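Low temperature requirement C protein (Listeria monocytogenes, PDB 1Y9I) probably acts as a phosphatidylglycerophosphatase, removing phosphate from phosphatidylglycerophosphate, and carries a binuclear metal site. Local coordinates at residues S8-K13 with R57-Q62; R49-H54 with S156-S161; E53-K58 with N107-I112. All blocks are in the same frame, centred on the assembly; numbering follows the deposited sequence.

Contact 1: S8-K13 with R57-Q62; sequences SALESK and RKREVQ
The capped first turn of helix 9-20 packs on the first turn of helix 59-76, with Leu10 and Glu11 closing on Gln62. The Ser8 OG sits between its own backbone N and carbonyl carbon (chi1 64°), which places it to cap the helix. It accepts a nearly straight bond from Glu11 N (3.1 Å, 170°). Ser8 OG also lies 2.6 Å from the oxygen of a water, and this water donates to Gln62 OE1 at 2.6 Å. A single water therefore joins the N-cap of one helix to a side chain of the other. This is a junction of two helices in an all-helical fold. Leu10 packs obliquely across Gln62, its CG 3.5 Å from Gln62 OE1 and its methyls near the Gln62 CB. Its CD2 touches the Arg59 CG at 3.8 Å and also lies over the centre of the Arg59 guanidinium, 4.1 Å above the plane. Glu11 meets the other end of the amide: its CG is 3.1 Å from Gln62 NE2, a close approach. That NE2 gives a hydrogen bond to Leu56 O, which helps fix the amide orientation, while the Glu11 carboxylate forms a salt bridge with Arg15. Leu10 packs on Ile87 of the second subunit, and Arg59 packs on Leu94 of that subunit and on His163 of the third.

Contact 2: R49-H54 with S156-S161; sequences RQNVEH and SRLAHS
Arg157 has its CG anti to the backbone N (chi1 -179°), and its chain runs extended from CG to NE toward His54 and Asn51. The Arg157 guanidinium lies flat on the His54 ring, with centres 3.6 Å apart and planes 2° apart. Its NH2 sits over the ring centre, 3.4 Å above the plane. At the edge of the guanidinium, NH1 donates to Asn51 OD1 at 2.8 Å. The oxygen lies in the guanidinium plane, while the donor stands well above the plane of the Asn51 amide. The group is thus gripped by face and by edge. The helices behind these side chains, 45-56 and 143-160, cross steeply: the axes of the short segments approach to 9.6 Å, with 114° between their N-to-C directions. Asn51 is buried in this crossing, and its ND2 rests 3.9 Å from Leu158 CB. That ND2 donates to Ile47 O and to a water at 3.0 Å. The water donates in turn to Ser161 OG (2.8 Å), and the hydroxyl bonds to Arg157 O, at the end of helix 143-160.

Contact 3: E53-K58 with N107-I112; sequences EHVLRK and NVYGSI
Lys58 and Val55 close on Val108 and Tyr109, where the last turn of helix 45-56 and the turn after it, with Lys58 at the N-cap position of helix 59-76, meet the loop between helices 97-106 and 114-123. The tight part is made of hydrocarbon. Val108 CG1 lies against the Lys58 chain, 3.6 Å from its CG and 3.7 Å from its CD. The Lys58 chain bends at chi2 (-70°), which places CD beside the same methyl. Further out, Lys58 CE reaches Tyr109 OH at 3.5 Å, the lysine crossing the tyrosine at about a right angle. Val55 meets the ring obliquely: its CG2 is 3.7 Å from Tyr109 CE2. Behind this layer Val55 and Val108 both pack on Val61 of helix 59-76.

The looser side belongs to His54. Its CB is 4.2 Å from Tyr109 OH, and its ring leads away from the loop. The loop itself is held by other partners. Tyr109 O accepts from Ser156 OG of helix 143-160, and Ser111 OG bonds to Gly96 O of the fourth subunit. Across the contact itself the chemistry is van der Waals packing. Lysine serves here through its methylenes, and the tyrosine through its ring and the oxygen at its tip. The fit therefore depends on shape more than on directional bonds.

Overall arrangement
One side of each contact lies on consecutive helices: contacts 2 and 3 on 45-56, contact 1 on the start of 59-76. Contacts 2 and 3 share Glu53 and His54, and their centres are about 8 Å apart. Tyr109 OH also packs on Arg157 CD at 3.3 Å. Contacts 1 and 3 share Arg57 and Lys58, with centres about 12 Å apart. Contacts 1 and 2 are more separate, about 17 Å between centres. None of them contains a metal ligand, but two helices lead to the site. Helix 143-160 starts with the magnesium ligands Asp144 and Asp145 and ends in contact 2. Helix 97-106, with Asp98 and Glu99 at its start, runs into the loop of contact 3.

Contact 1: S8-K13 with R57-Q62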
loop_
_atom_site.group_PDB
_atom_site.type_symbol
_atom_site.label_atom_id
_atom_site.label_comp_id
_atom_site.label_asym_id
_atom_site.label_seq_id
_atom_site.Cartn_x
_atom_site.Cartn_y
_atom_site.Cartn_z
ATOM N N SER A 8 -24.916 -10.806 4.377
ATOM C CA SER A 8 -24.640 -10.432 5.759
ATOM C C SER A 8 -25.201 -9.045 6.051
ATOM O O SER A 8 -25.636 -8.336 5.142
ATOM C CB SER A 8 -23.132 -10.434 6.016
ATOM O OG SER A 8 -22.483 -9.443 5.234
ATOM N N ALA A 9 -25.191 -8.668 7.325
ATOM C CA ALA A 9 -25.684 -7.361 7.741
ATOM C C ALA A 9 -24.742 -6.291 7.208
ATOM O O ALA A 9 -25.157 -5.181 6.887
ATOM C CB ALA A 9 -25.752 -7.287 9.260
ATOM N N LEU A 10 -23.465 -6.644 7.123
ATOM C CA LEU A 10 -22.447 -5.733 6.625
ATOM C C LEU A 10 -22.700 -5.435 5.150
ATOM O O LEU A 10 -22.782 -4.274 4.752
ATOM C CB LEU A 10 -21.059 -6.355 6.809
ATOM C CG LEU A 10 -19.851 -5.569 6.287
ATOM C CD1 LEU A 10 -19.834 -4.175 6.899
ATOM C CD2 LEU A 10 -18.569 -6.324 6.621
ATOM N N GLU A 11 -22.845 -6.485 4.344
ATOM C CA GLU A 11 -23.079 -6.302 2.914
ATOM C C GLU A 11 -24.385 -5.570 2.639
ATOM O O GLU A 11 -24.432 -4.667 1.806
ATOM C CB GLU A 11 -23.097 -7.646 2.178
ATOM C CG GLU A 11 -23.025 -7.484 0.658
ATOM C CD GLU A 11 -23.069 -8.799 -0.103
ATOM O OE1 GLU A 11 -22.505 -9.800 0.389
ATOM O OE2 GLU A 11 -23.653 -8.821 -1.209
ATOM N N SER A 12 -25.447 -5.969 3.335
ATOM C CA SER A 12 -26.748 -5.344 3.152
ATOM C C SER A 12 -26.663 -3.837 3.351
ATOM O O SER A 12 -27.111 -3.064 2.503
ATOM C CB SER A 12 -27.763 -5.935 4.137
ATOM O OG SER A 12 -27.943 -7.324 3.912
ATOM N N LYS A 13 -26.082 -3.425 4.474
ATOM C CA LYS A 13 -25.951 -2.009 4.793
ATOM C C LYS A 13 -25.063 -1.267 3.798
ATOM O O LYS A 13 -25.346 -0.127 3.441
ATOM C CB LYS A 13 -25.397 -1.832 6.213
ATOM C CG LYS A 13 -25.166 -0.387 6.621
ATOM C CD LYS A 13 -26.457 0.417 6.634
ATOM C CE LYS A 13 -26.200 1.860 7.034
ATOM N NZ LYS A 13 -27.445 2.684 7.068
ATOM N N ARG A 57 -19.326 -7.834 -3.022
ATOM C CA ARG A 57 -19.517 -9.002 -2.165
ATOM C C ARG A 57 -18.299 -9.221 -1.271
ATOM O O ARG A 57 -18.319 -10.070 -0.383
ATOM C CB ARG A 57 -19.756 -10.267 -3.002
ATOM C CG ARG A 57 -21.022 -10.240 -3.842
ATOM C CD ARG A 57 -21.389 -11.636 -4.325
ATOM N NE ARG A 57 -22.513 -11.609 -5.255
ATOM C CZ ARG A 57 -22.393 -11.464 -6.570
ATOM N NH1 ARG A 57 -21.198 -11.341 -7.125
ATOM N NH2 ARG A 57 -23.477 -11.436 -7.330
ATOM N N LYS A 58 -17.239 -8.458 -1.517
ATOM C CA LYS A 58 -16.012 -8.577 -0.734
ATOM C C LYS A 58 -16.135 -7.860 0.603
ATOM O O LYS A 58 -16.455 -6.677 0.652
ATOM C CB LYS A 58 -14.827 -7.994 -1.510
ATOM C CG LYS A 58 -14.446 -8.767 -2.760
ATOM C CD LYS A 58 -13.835 -10.112 -2.415
ATOM C CE LYS A 58 -13.327 -10.813 -3.663
ATOM N NZ LYS A 58 -12.589 -12.065 -3.339
ATOM N N ARG A 59 -15.865 -8.584 1.684
ATOM C CA ARG A 59 -15.937 -8.019 3.021
ATOM C C ARG A 59 -15.020 -6.796 3.143
ATOM O O ARG A 59 -15.391 -5.792 3.745
ATOM C CB ARG A 59 -15.535 -9.077 4.057
ATOM C CG ARG A 59 -15.885 -8.710 5.491
ATOM C CD ARG A 59 -15.360 -9.751 6.467
ATOM N NE ARG A 59 -15.884 -9.549 7.816
ATOM C CZ ARG A 59 -17.125 -9.850 8.189
ATOM N NH1 ARG A 59 -17.974 -10.372 7.312
ATOM N NH2 ARG A 59 -17.520 -9.622 9.435
ATOM N N GLU A 60 -13.825 -6.889 2.567
ATOM C CA GLU A 60 -12.849 -5.793 2.614
ATOM C C GLU A 60 -13.455 -4.510 2.026
ATOM O O GLU A 60 -13.247 -3.403 2.540
ATOM C CB GLU A 60 -11.600 -6.193 1.820
ATOM C CG GLU A 60 -10.392 -5.291 1.972
ATOM C CD GLU A 60 -9.558 -5.609 3.204
ATOM O OE1 GLU A 60 -8.372 -5.213 3.233
ATOM O OE2 GLU A 60 -10.084 -6.246 4.142
ATOM N N VAL A 61 -14.198 -4.668 0.937
ATOM C CA VAL A 61 -14.839 -3.539 0.274
ATOM C C VAL A 61 -15.982 -2.997 1.131
ATOM O O VAL A 61 -16.133 -1.797 1.293
ATOM C CB VAL A 61 -15.382 -3.965 -1.106
ATOM C CG1 VAL A 61 -16.218 -2.847 -1.724
ATOM C CG2 VAL A 61 -14.212 -4.317 -2.014
ATOM N N GLN A 62 -16.776 -3.892 1.695
ATOM C CA GLN A 62 -17.898 -3.468 2.519
ATOM C C GLN A 62 -17.447 -2.641 3.721
ATOM O O GLN A 62 -18.067 -1.625 4.055
ATOM C CB GLN A 62 -18.681 -4.697 2.961
ATOM C CG GLN A 62 -19.314 -5.432 1.791
ATOM C CD GLN A 62 -19.635 -6.869 2.122
ATOM O OE1 GLN A 62 -19.601 -7.265 3.282
ATOM N NE2 GLN A 62 -19.958 -7.661 1.098
HETATM O O HOH W 1 -19.975 -9.564 4.457
#

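Contact 2: R49-H54 with S156-S161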
loop_
_atom_site.group_PDB
_atom_site.type_symbol
_atom_site.label_atom_id
_atom_site.label_comp_id
_atom_site.label_asym_id
_atom_site.label_seq_id
_atom_site.Cartn_x
_atom_site.Cartn_y
_atom_site.Cartn_z
ATOM N N ARG A 49 -21.492 -4.766 -15.056
ATOM C CA ARG A 49 -22.387 -4.813 -13.904
ATOM C C ARG A 49 -22.066 -6.018 -13.013
ATOM O O ARG A 49 -21.996 -5.897 -11.783
ATOM C CB ARG A 49 -23.834 -4.900 -14.393
ATOM C CG ARG A 49 -24.883 -4.946 -13.298
ATOM C CD ARG A 49 -26.278 -5.071 -13.905
ATOM N NE ARG A 49 -26.571 -3.967 -14.817
ATOM C CZ ARG A 49 -26.892 -4.115 -16.099
ATOM N NH1 ARG A 49 -26.965 -5.326 -16.640
ATOM N NH2 ARG A 49 -27.139 -3.047 -16.844
ATOM N N GLN A 50 -21.868 -7.179 -13.637
ATOM C CA GLN A 50 -21.561 -8.409 -12.905
ATOM C C GLN A 50 -20.263 -8.296 -12.107
ATOM O O GLN A 50 -20.159 -8.812 -10.997
ATOM C CB GLN A 50 -21.442 -9.593 -13.870
ATOM C CG GLN A 50 -22.738 -9.997 -14.556
ATOM C CD GLN A 50 -22.541 -11.177 -15.489
ATOM O OE1 GLN A 50 -22.029 -12.220 -15.082
ATOM N NE2 GLN A 50 -22.944 -11.018 -16.745
ATOM N N ASN A 51 -19.265 -7.642 -12.685
ATOM C CA ASN A 51 -17.994 -7.488 -11.991
ATOM C C ASN A 51 -18.135 -6.524 -10.816
ATOM O O ASN A 51 -17.473 -6.692 -9.792
ATOM C CB ASN A 51 -16.908 -7.021 -12.965
ATOM C CG ASN A 51 -16.284 -8.180 -13.741
ATOM O OD1 ASN A 51 -15.436 -8.907 -13.218
ATOM N ND2 ASN A 51 -16.716 -8.364 -14.989
ATOM N N VAL A 52 -18.999 -5.520 -10.959
ATOM C CA VAL A 52 -19.225 -4.572 -9.868
ATOM C C VAL A 52 -19.865 -5.343 -8.715
ATOM O O VAL A 52 -19.472 -5.189 -7.557
ATOM C CB VAL A 52 -20.161 -3.415 -10.298
ATOM C CG1 VAL A 52 -20.580 -2.592 -9.076
ATOM C CG2 VAL A 52 -19.453 -2.512 -11.307
ATOM N N GLU A 53 -20.843 -6.186 -9.042
ATOM C CA GLU A 53 -21.526 -6.993 -8.035
ATOM C C GLU A 53 -20.531 -7.858 -7.270
ATOM O O GLU A 53 -20.613 -7.968 -6.045
ATOM C CB GLU A 53 -22.593 -7.884 -8.686
ATOM C CG GLU A 53 -23.808 -7.134 -9.227
ATOM C CD GLU A 53 -24.685 -6.552 -8.126
ATOM O OE1 GLU A 53 -24.378 -6.778 -6.936
ATOM O OE2 GLU A 53 -25.682 -5.870 -8.451
ATOM N N HIS A 54 -19.594 -8.470 -7.989
ATOM C CA HIS A 54 -18.587 -9.316 -7.356
ATOM C C HIS A 54 -17.706 -8.545 -6.380
ATOM O O HIS A 54 -17.338 -9.063 -5.325
ATOM C CB HIS A 54 -17.703 -9.990 -8.406
ATOM C CG HIS A 54 -18.294 -11.237 -8.985
ATOM N ND1 HIS A 54 -18.714 -11.322 -10.294
ATOM C CD2 HIS A 54 -18.518 -12.455 -8.438
ATOM C CE1 HIS A 54 -19.170 -12.540 -10.530
ATOM N NE2 HIS A 54 -19.063 -13.247 -9.420
ATOM N N SER A 156 -10.413 -4.403 -12.951
ATOM C CA SER A 156 -9.299 -5.330 -12.768
ATOM C C SER A 156 -9.800 -6.773 -12.791
ATOM O O SER A 156 -9.189 -7.648 -13.416
ATOM C CB SER A 156 -8.598 -5.041 -11.439
ATOM O OG SER A 156 -7.640 -6.039 -11.158
ATOM N N ARG A 157 -10.915 -7.029 -12.116
ATOM C CA ARG A 157 -11.462 -8.381 -12.109
ATOM C C ARG A 157 -11.800 -8.783 -13.547
ATOM O O ARG A 157 -11.559 -9.917 -13.967
ATOM C CB ARG A 157 -12.717 -8.460 -11.234
ATOM C CG ARG A 157 -13.308 -9.874 -11.175
ATOM C CD ARG A 157 -14.542 -9.955 -10.295
ATOM N NE ARG A 157 -14.982 -11.341 -10.133
ATOM C CZ ARG A 157 -15.498 -12.082 -11.110
ATOM N NH1 ARG A 157 -15.649 -11.569 -12.326
ATOM N NH2 ARG A 157 -15.846 -13.344 -10.877
ATOM N N LEU A 158 -12.351 -7.837 -14.298
ATOM C CA LEU A 158 -12.715 -8.068 -15.691
ATOM C C LEU A 158 -11.455 -8.416 -16.489
ATOM O O LEU A 158 -11.445 -9.380 -17.253
ATOM C CB LEU A 158 -13.391 -6.811 -16.260
ATOM C CG LEU A 158 -13.960 -6.820 -17.683
ATOM C CD1 LEU A 158 -14.867 -5.610 -17.878
ATOM C CD2 LEU A 158 -12.829 -6.804 -18.695
ATOM N N ALA A 159 -10.394 -7.634 -16.310
ATOM C CA ALA A 159 -9.142 -7.888 -17.021
ATOM C C ALA A 159 -8.672 -9.318 -16.775
ATOM O O ALA A 159 -8.247 -10.012 -17.707
ATOM C CB ALA A 159 -8.073 -6.904 -16.578
ATOM N N HIS A 160 -8.750 -9.760 -15.522
ATOM C CA HIS A 160 -8.337 -11.118 -15.177
ATOM C C HIS A 160 -9.273 -12.158 -15.780
ATOM O O HIS A 160 -8.880 -13.305 -15.992
ATOM C CB HIS A 160 -8.297 -11.318 -13.659
ATOM C CG HIS A 160 -7.037 -10.830 -13.013
ATOM N ND1 HIS A 160 -6.855 -9.519 -12.630
ATOM C CD2 HIS A 160 -5.891 -11.477 -12.695
ATOM C CE1 HIS A 160 -5.652 -9.380 -12.102
ATOM N NE2 HIS A 160 -5.046 -10.553 -12.131
ATOM N N SER A 161 -10.508 -11.756 -16.055
ATOM C CA SER A 161 -11.499 -12.665 -16.621
ATOM C C SER A 161 -11.140 -13.180 -18.013
ATOM O O SER A 161 -11.872 -13.989 -18.580
ATOM C CB SER A 161 -12.873 -11.985 -16.669
ATOM O OG SER A 161 -13.331 -11.654 -15.366
HETATM O O HOH W 2 -15.918 -10.947 -16.208
#

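Contact 3: E53-K58 with N107-I112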
loop_
_atom_site.group_PDB
_atom_site.type_symbol
_atom_site.label_atom_id
_atom_site.label_comp_id
_atom_site.label_asym_id
_atom_site.label_seq_id
_atom_site.Cartn_x
_atom_site.Cartn_y
_atom_site.Cartn_z
ATOM N N GLU A 53 -20.843 -6.186 -9.042
ATOM C CA GLU A 53 -21.526 -6.993 -8.035
ATOM C C GLU A 53 -20.531 -7.858 -7.270
ATOM O O GLU A 53 -20.613 -7.968 -6.045
ATOM C CB GLU A 53 -22.593 -7.884 -8.686
ATOM C CG GLU A 53 -23.808 -7.134 -9.227
ATOM C CD GLU A 53 -24.685 -6.552 -8.126
ATOM O OE1 GLU A 53 -24.378 -6.778 -6.936
ATOM O OE2 GLU A 53 -25.682 -5.870 -8.451
ATOM N N HIS A 54 -19.594 -8.470 -7.989
ATOM C CA HIS A 54 -18.587 -9.316 -7.356
ATOM C C HIS A 54 -17.706 -8.545 -6.380
ATOM O O HIS A 54 -17.338 -9.063 -5.325
ATOM C CB HIS A 54 -17.703 -9.990 -8.406
ATOM C CG HIS A 54 -18.294 -11.237 -8.985
ATOM N ND1 HIS A 54 -18.714 -11.322 -10.294
ATOM C CD2 HIS A 54 -18.518 -12.455 -8.438
ATOM C CE1 HIS A 54 -19.170 -12.540 -10.530
ATOM N NE2 HIS A 54 -19.063 -13.247 -9.420
ATOM N N VAL A 55 -17.362 -7.312 -6.734
ATOM C CA VAL A 55 -16.534 -6.488 -5.862
ATOM C C VAL A 55 -17.286 -6.160 -4.565
ATOM O O VAL A 55 -16.728 -6.256 -3.467
ATOM C CB VAL A 55 -16.121 -5.174 -6.576
ATOM C CG1 VAL A 55 -15.412 -4.239 -5.605
ATOM C CG2 VAL A 55 -15.193 -5.494 -7.748
ATOM N N LEU A 56 -18.555 -5.790 -4.694
ATOM C CA LEU A 56 -19.357 -5.441 -3.529
ATOM C C LEU A 56 -19.613 -6.613 -2.579
ATOM O O LEU A 56 -20.053 -6.407 -1.450
ATOM C CB LEU A 56 -20.683 -4.813 -3.967
ATOM C CG LEU A 56 -20.549 -3.449 -4.657
ATOM C CD1 LEU A 56 -21.915 -2.954 -5.095
ATOM C CD2 LEU A 56 -19.910 -2.450 -3.701
ATOM N N ARG A 57 -19.326 -7.834 -3.022
ATOM C CA ARG A 57 -19.517 -9.002 -2.165
ATOM C C ARG A 57 -18.299 -9.221 -1.271
ATOM O O ARG A 57 -18.319 -10.070 -0.383
ATOM C CB ARG A 57 -19.756 -10.267 -3.002
ATOM C CG ARG A 57 -21.022 -10.240 -3.842
ATOM C CD ARG A 57 -21.389 -11.636 -4.325
ATOM N NE ARG A 57 -22.513 -11.609 -5.255
ATOM C CZ ARG A 57 -22.393 -11.464 -6.570
ATOM N NH1 ARG A 57 -21.198 -11.341 -7.125
ATOM N NH2 ARG A 57 -23.477 -11.436 -7.330
ATOM N N LYS A 58 -17.239 -8.458 -1.517
ATOM C CA LYS A 58 -16.012 -8.577 -0.734
ATOM C C LYS A 58 -16.135 -7.860 0.603
ATOM O O LYS A 58 -16.455 -6.677 0.652
ATOM C CB LYS A 58 -14.827 -7.994 -1.510
ATOM C CG LYS A 58 -14.446 -8.767 -2.760
ATOM C CD LYS A 58 -13.835 -10.112 -2.415
ATOM C CE LYS A 58 -13.327 -10.813 -3.663
ATOM N NZ LYS A 58 -12.589 -12.065 -3.339
ATOM N N ASN A 107 -7.139 -2.715 -3.998
ATOM C CA ASN A 107 -6.261 -3.838 -3.699
ATOM C C ASN A 107 -6.889 -5.217 -3.688
ATOM O O ASN A 107 -6.178 -6.211 -3.845
ATOM C CB ASN A 107 -5.544 -3.595 -2.372
ATOM C CG ASN A 107 -4.192 -2.956 -2.571
ATOM O OD1 ASN A 107 -3.759 -2.117 -1.777
ATOM N ND2 ASN A 107 -3.508 -3.358 -3.638
ATOM N N VAL A 108 -8.203 -5.293 -3.503
ATOM C CA VAL A 108 -8.865 -6.591 -3.487
ATOM C C VAL A 108 -8.606 -7.349 -4.786
ATOM O O VAL A 108 -8.667 -8.580 -4.820
ATOM C CB VAL A 108 -10.386 -6.449 -3.261
ATOM C CG1 VAL A 108 -11.036 -7.813 -3.239
ATOM C CG2 VAL A 108 -10.644 -5.743 -1.940
ATOM N N TYR A 109 -8.325 -6.617 -5.861
ATOM C CA TYR A 109 -8.019 -7.264 -7.128
ATOM C C TYR A 109 -6.623 -6.933 -7.650
ATOM O O TYR A 109 -6.341 -7.065 -8.840
ATOM C CB TYR A 109 -9.103 -6.952 -8.170
ATOM C CG TYR A 109 -10.344 -7.792 -7.952
ATOM C CD1 TYR A 109 -10.325 -9.166 -8.203
ATOM C CD2 TYR A 109 -11.511 -7.235 -7.428
ATOM C CE1 TYR A 109 -11.431 -9.966 -7.932
ATOM C CE2 TYR A 109 -12.627 -8.031 -7.153
ATOM C CZ TYR A 109 -12.575 -9.394 -7.408
ATOM O OH TYR A 109 -13.659 -10.193 -7.124
ATOM N N GLY A 110 -5.748 -6.493 -6.749
ATOM C CA GLY A 110 -4.371 -6.227 -7.130
ATOM C C GLY A 110 -3.958 -4.877 -7.678
ATOM O O GLY A 110 -4.783 -4.011 -7.992
ATOM N N SER A 111 -2.645 -4.724 -7.807
ATOM C CA SER A 111 -2.025 -3.498 -8.284
ATOM C C SER A 111 -2.381 -3.081 -9.704
ATOM O O SER A 111 -2.217 -1.914 -10.058
ATOM C CB SER A 111 -0.509 -3.622 -8.167
ATOM O OG SER A 111 -0.056 -4.758 -8.881
ATOM N N ILE A 112 -2.849 -4.010 -10.530
ATOM C CA ILE A 112 -3.183 -3.625 -11.898
ATOM C C ILE A 112 -4.377 -2.672 -11.956
ATOM O O ILE A 112 -4.717 -2.150 -13.016
ATOM C CB ILE A 112 -3.467 -4.839 -12.800
ATOM C CG1 ILE A 112 -4.723 -5.571 -12.343
ATOM C CG2 ILE A 112 -2.263 -5.771 -12.806
ATOM C CD1 ILE A 112 -5.242 -6.533 -13.394
#